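Local atomic coordinates of LINE-1 ORF1P (Homo sapiens, PDB entry 2W7A), a protein that binds single-stranded nucleic acid as a chaperone of its own transcript and is essential for retrotransposition of LINE-1 elements. Residues Q46-T51 and I65-T70. Sequence-based numbering, arbitrary orientation.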
ATOM      1  N   GLN A  46       9.002   3.151   5.154  1.00 22.69           N
ATOM      2  CA  GLN A  46       9.980   2.339   5.901  1.00 29.13           C
ATOM      3  C   GLN A  46       9.934   0.807   5.785  1.00 29.31           C
ATOM      4  O   GLN A  46      10.960   0.150   5.709  1.00 31.36           O
ATOM      5  CB  GLN A  46       9.773   2.561   7.368  1.00 28.77           C
ATOM      6  CG  GLN A  46      10.225   3.920   7.827  1.00 28.15           C
ATOM      7  CD  GLN A  46      10.141   4.069   9.320  1.00 31.52           C
ATOM      8  OE1 GLN A  46       9.421   3.329   9.990  1.00 38.36           O
ATOM      9  NE2 GLN A  46      10.885   5.030   9.856  1.00 36.69           N
ATOM     10  N   GLU A  47       8.762   0.221   5.953  1.00 23.10           N
ATOM     11  CA  GLU A  47       8.633  -1.225   5.815  1.00 22.08           C
ATOM     12  C   GLU A  47       7.352  -1.525   5.082  1.00 16.47           C
ATOM     13  O   GLU A  47       6.400  -0.810   5.249  1.00 16.78           O
ATOM     14  CB  GLU A  47       8.566  -1.896   7.179  1.00 28.89           C
ATOM     15  CG  GLU A  47       8.895  -3.383   7.123  1.00 38.47           C
ATOM     16  CD  GLU A  47       9.103  -3.962   8.483  1.00 53.81           C
ATOM     17  OE1 GLU A  47       8.628  -3.347   9.465  1.00 62.43           O
ATOM     18  OE2 GLU A  47       9.741  -5.031   8.562  1.00 60.62           O
ATOM     19  N   ILE A  48       7.351  -2.622   4.332  1.00 15.18           N
ATOM     20  CA  ILE A  48       6.215  -3.047   3.485  0.60 11.31           C
ATOM     21  C   ILE A  48       6.134  -4.571   3.608  1.00 12.78           C
ATOM     22  O   ILE A  48       7.062  -5.240   3.183  1.00 16.11           O
ATOM     23  CB  ILE A  48       6.385  -2.771   1.934  0.60 15.44           C
ATOM     24  CG1 ILE A  48       6.646  -1.315   1.591  0.60 12.44           C
ATOM     25  CG2 ILE A  48       5.126  -3.219   1.163  0.60 14.74           C
ATOM     26  CD1 ILE A  48       7.059  -1.110   0.171  0.60 12.07           C
ATOM     27  N   GLN A  49       5.024  -5.129   4.113  1.00 12.50           N
ATOM     28  CA  GLN A  49       4.914  -6.572   4.198  1.00 11.83           C
ATOM     29  C   GLN A  49       3.472  -7.054   4.171  1.00 10.47           C
ATOM     30  O   GLN A  49       2.561  -6.388   4.668  1.00 10.79           O
ATOM     31  CB  GLN A  49       5.557  -7.131   5.485  1.00 16.66           C
ATOM     32  CG  GLN A  49       4.930  -6.698   6.738  1.00 19.66           C
ATOM     33  CD  GLN A  49       5.888  -6.771   7.922  1.00 36.99           C
ATOM     34  OE1 GLN A  49       6.419  -7.824   8.212  1.00 40.97           O
ATOM     35  NE2 GLN A  49       6.101  -5.644   8.603  1.00 43.63           N
ATOM     36  N   ARG A  50       3.305  -8.252   3.638  1.00 10.82           N
ATOM     37  CA  ARG A  50       2.023  -8.935   3.785  1.00  8.48           C
ATOM     38  C   ARG A  50       1.790  -9.297   5.228  1.00 10.66           C
ATOM     39  O   ARG A  50       2.761  -9.580   5.957  1.00 13.43           O
ATOM     40  CB  ARG A  50       1.969 -10.184   2.950  1.00  9.95           C
ATOM     41  CG  ARG A  50       2.085  -9.948   1.470  1.00  8.96           C
ATOM     42  CD  ARG A  50       0.746  -9.751   0.784  1.00  9.15           C
ATOM     43  NE  ARG A  50       0.951  -9.521  -0.631  1.00  9.08           N
ATOM     44  CZ  ARG A  50      -0.001  -9.332  -1.530  1.00  9.63           C
ATOM     45  NH1 ARG A  50      -1.267  -9.336  -1.173  1.00 10.10           N
ATOM     46  NH2 ARG A  50       0.335  -9.195  -2.812  1.00 10.39           N
ATOM     47  N   THR A  51       0.518  -9.307   5.640  1.00 10.17           N
ATOM     48  CA  THR A  51       0.157  -9.737   6.985  1.00 12.50           C
ATOM     49  C   THR A  51      -0.985 -10.746   6.917  1.00 11.99           C
ATOM     50  O   THR A  51      -1.896 -10.543   6.163  1.00 12.55           O
ATOM     51  CB  THR A  51      -0.204  -8.528   7.895  1.00 14.66           C
ATOM     52  OG1 THR A  51      -0.384  -8.990   9.262  1.00 19.56           O
ATOM     53  CG2 THR A  51      -1.438  -7.818   7.430  1.00 15.06           C
ATOM     54  N   ILE A  65      -1.481  -5.747   2.754  1.00  8.28           N
ATOM     55  CA  ILE A  65      -0.114  -5.339   2.858  1.00  7.97           C
ATOM     56  C   ILE A  65      -0.072  -4.160   3.833  1.00  9.65           C
ATOM     57  O   ILE A  65      -0.800  -3.147   3.648  1.00 11.47           O
ATOM     58  CB  ILE A  65       0.440  -4.906   1.471  1.00  7.85           C
ATOM     59  CG1 ILE A  65       0.506  -6.070   0.486  1.00  8.88           C
ATOM     60  CG2 ILE A  65       1.803  -4.193   1.581  1.00 10.82           C
ATOM     61  CD1 ILE A  65       0.673  -5.670  -0.977  1.00 11.72           C
ATOM     62  N   ILE A  66       0.756  -4.272   4.876  1.00  9.93           N
ATOM     63  CA  ILE A  66       0.927  -3.176   5.818  1.00  9.28           C
ATOM     64  C   ILE A  66       2.111  -2.354   5.374  1.00 10.46           C
ATOM     65  O   ILE A  66       3.198  -2.882   5.155  1.00 11.96           O
ATOM     66  CB  ILE A  66       1.164  -3.698   7.254  1.00 12.61           C
ATOM     67  CG1 ILE A  66       0.057  -4.674   7.645  1.00 15.95           C
ATOM     68  CG2 ILE A  66       1.306  -2.536   8.210  1.00 16.63           C
ATOM     69  CD1 ILE A  66      -1.327  -4.123   7.418  1.00 23.74           C
ATOM     70  N   VAL A  67       1.861  -1.048   5.218  1.00  9.54           N
ATOM     71  CA  VAL A  67       2.853  -0.086   4.805  1.00 10.18           C
ATOM     72  C   VAL A  67       3.092   0.867   5.991  1.00 11.92           C
ATOM     73  O   VAL A  67       2.172   1.540   6.472  1.00 12.97           O
ATOM     74  CB  VAL A  67       2.386   0.652   3.551  1.00 12.36           C
ATOM     75  CG1 VAL A  67       3.474   1.670   3.087  1.00 17.12           C
ATOM     76  CG2 VAL A  67       1.960  -0.321   2.462  1.00 14.34           C
ATOM     77  N   ARG A  68       4.330   0.887   6.500  1.00 12.18           N
ATOM     78  CA  ARG A  68       4.645   1.747   7.666  0.60 11.76           C
ATOM     79  C   ARG A  68       5.439   2.944   7.140  1.00 13.76           C
ATOM     80  O   ARG A  68       6.457   2.801   6.507  1.00 18.13           O
ATOM     81  CB  ARG A  68       5.457   0.985   8.706  0.60 19.05           C
ATOM     82  CG  ARG A  68       5.766   1.816   9.960  0.60 19.72           C
ATOM     83  CD  ARG A  68       6.340   0.938  11.073  0.60 20.70           C
ATOM     84  NE  ARG A  68       6.506   1.657  12.324  0.60 28.31           N
ATOM     85  CZ  ARG A  68       7.229   1.219  13.355  0.60 37.83           C
ATOM     86  NH1 ARG A  68       7.856   0.046  13.295  0.60 42.58           N
ATOM     87  NH2 ARG A  68       7.324   1.961  14.454  0.60 41.76           N
ATOM     88  N   PHE A  69       4.892   4.133   7.372  1.00 12.82           N
ATOM     89  CA  PHE A  69       5.476   5.369   6.930  1.00 11.62           C
ATOM     90  C   PHE A  69       6.381   5.922   8.015  1.00 12.51           C
ATOM     91  O   PHE A  69       6.135   5.697   9.205  1.00 14.85           O
ATOM     92  CB  PHE A  69       4.376   6.380   6.628  1.00 12.40           C
ATOM     93  CG  PHE A  69       3.636   6.103   5.375  1.00 10.17           C
ATOM     94  CD1 PHE A  69       2.665   5.143   5.320  1.00 12.68           C
ATOM     95  CD2 PHE A  69       3.887   6.821   4.242  1.00 14.83           C
ATOM     96  CE1 PHE A  69       1.969   4.895   4.156  1.00 13.40           C
ATOM     97  CE2 PHE A  69       3.186   6.571   3.073  1.00 17.27           C
ATOM     98  CZ  PHE A  69       2.257   5.581   3.046  1.00 17.53           C
ATOM     99  N   THR A  70       7.428   6.622   7.599  1.00 12.49           N
ATOM    100  CA  THR A  70       8.303   7.307   8.558  1.00 12.58           C
ATOM    101  C   THR A  70       7.532   8.416   9.278  1.00 14.69           C
ATOM    102  O   THR A  70       7.726   8.637  10.494  1.00 16.41           O
ATOM    103  CB  THR A  70       9.529   7.876   7.823  1.00 16.02           C
ATOM    104  OG1 THR A  70      10.212   6.788   7.150  1.00 19.40           O
ATOM    105  CG2 THR A  70      10.468   8.618   8.757  1.00 21.89           C
TER
HETATM  106  O   HOH W   1       4.908  -3.381   7.545  1.00 27.69           O
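Arg50 lies against Ile65 on the face of the sheet that also carries Ile48 and Val67. Ile65 CD1 sits over the centre of the Arg50 guanidinium, 3.7 Å above its plane. A bend at chi2 (-91°) turns CD of Arg50 out of an extended course, and Ile65 CG1 meets that CD and NE. The other branch of Ile65, CG2, meets Ile48 CG2 at 3.5 Å in the conformer given. On Ile66, whose side chain lies on the opposite face, CG1 meets Thr51 CG2, also at 3.5 Å. There a water accepts from Gln49 NE2 (2.8 Å) and donates to Ile66 O, which Gln49 N also reaches at 3.1 Å. Ile66 N returns a bond to Gln49 O at 2.8 Å. Further along, Gln46 and Glu47 both face Arg68, a classic beta bulge. Arg68 N binds Glu47 O almost straight (178° at the hydrogen), and Gln46 N binds Arg68 O at 2.9 Å. The Arg50 guanidinium is held by a salt bridge to Glu17 and by the carbonyls of Val11, Pro12 and Arg63. An alanine at Arg50 would probably leave Glu17 without this partner and uncover Ile65 CD1. The pair belongs to the antiparallel sheet of a noncanonical RRM domain. Strand 45-51 is outermost, and strand 64-69 also pairs with strand 5-9. Helix 19-33 covers Ile48, Ile65 and Val67 through Leu22 and Leu26, while helix 72-85 packs on Phe69.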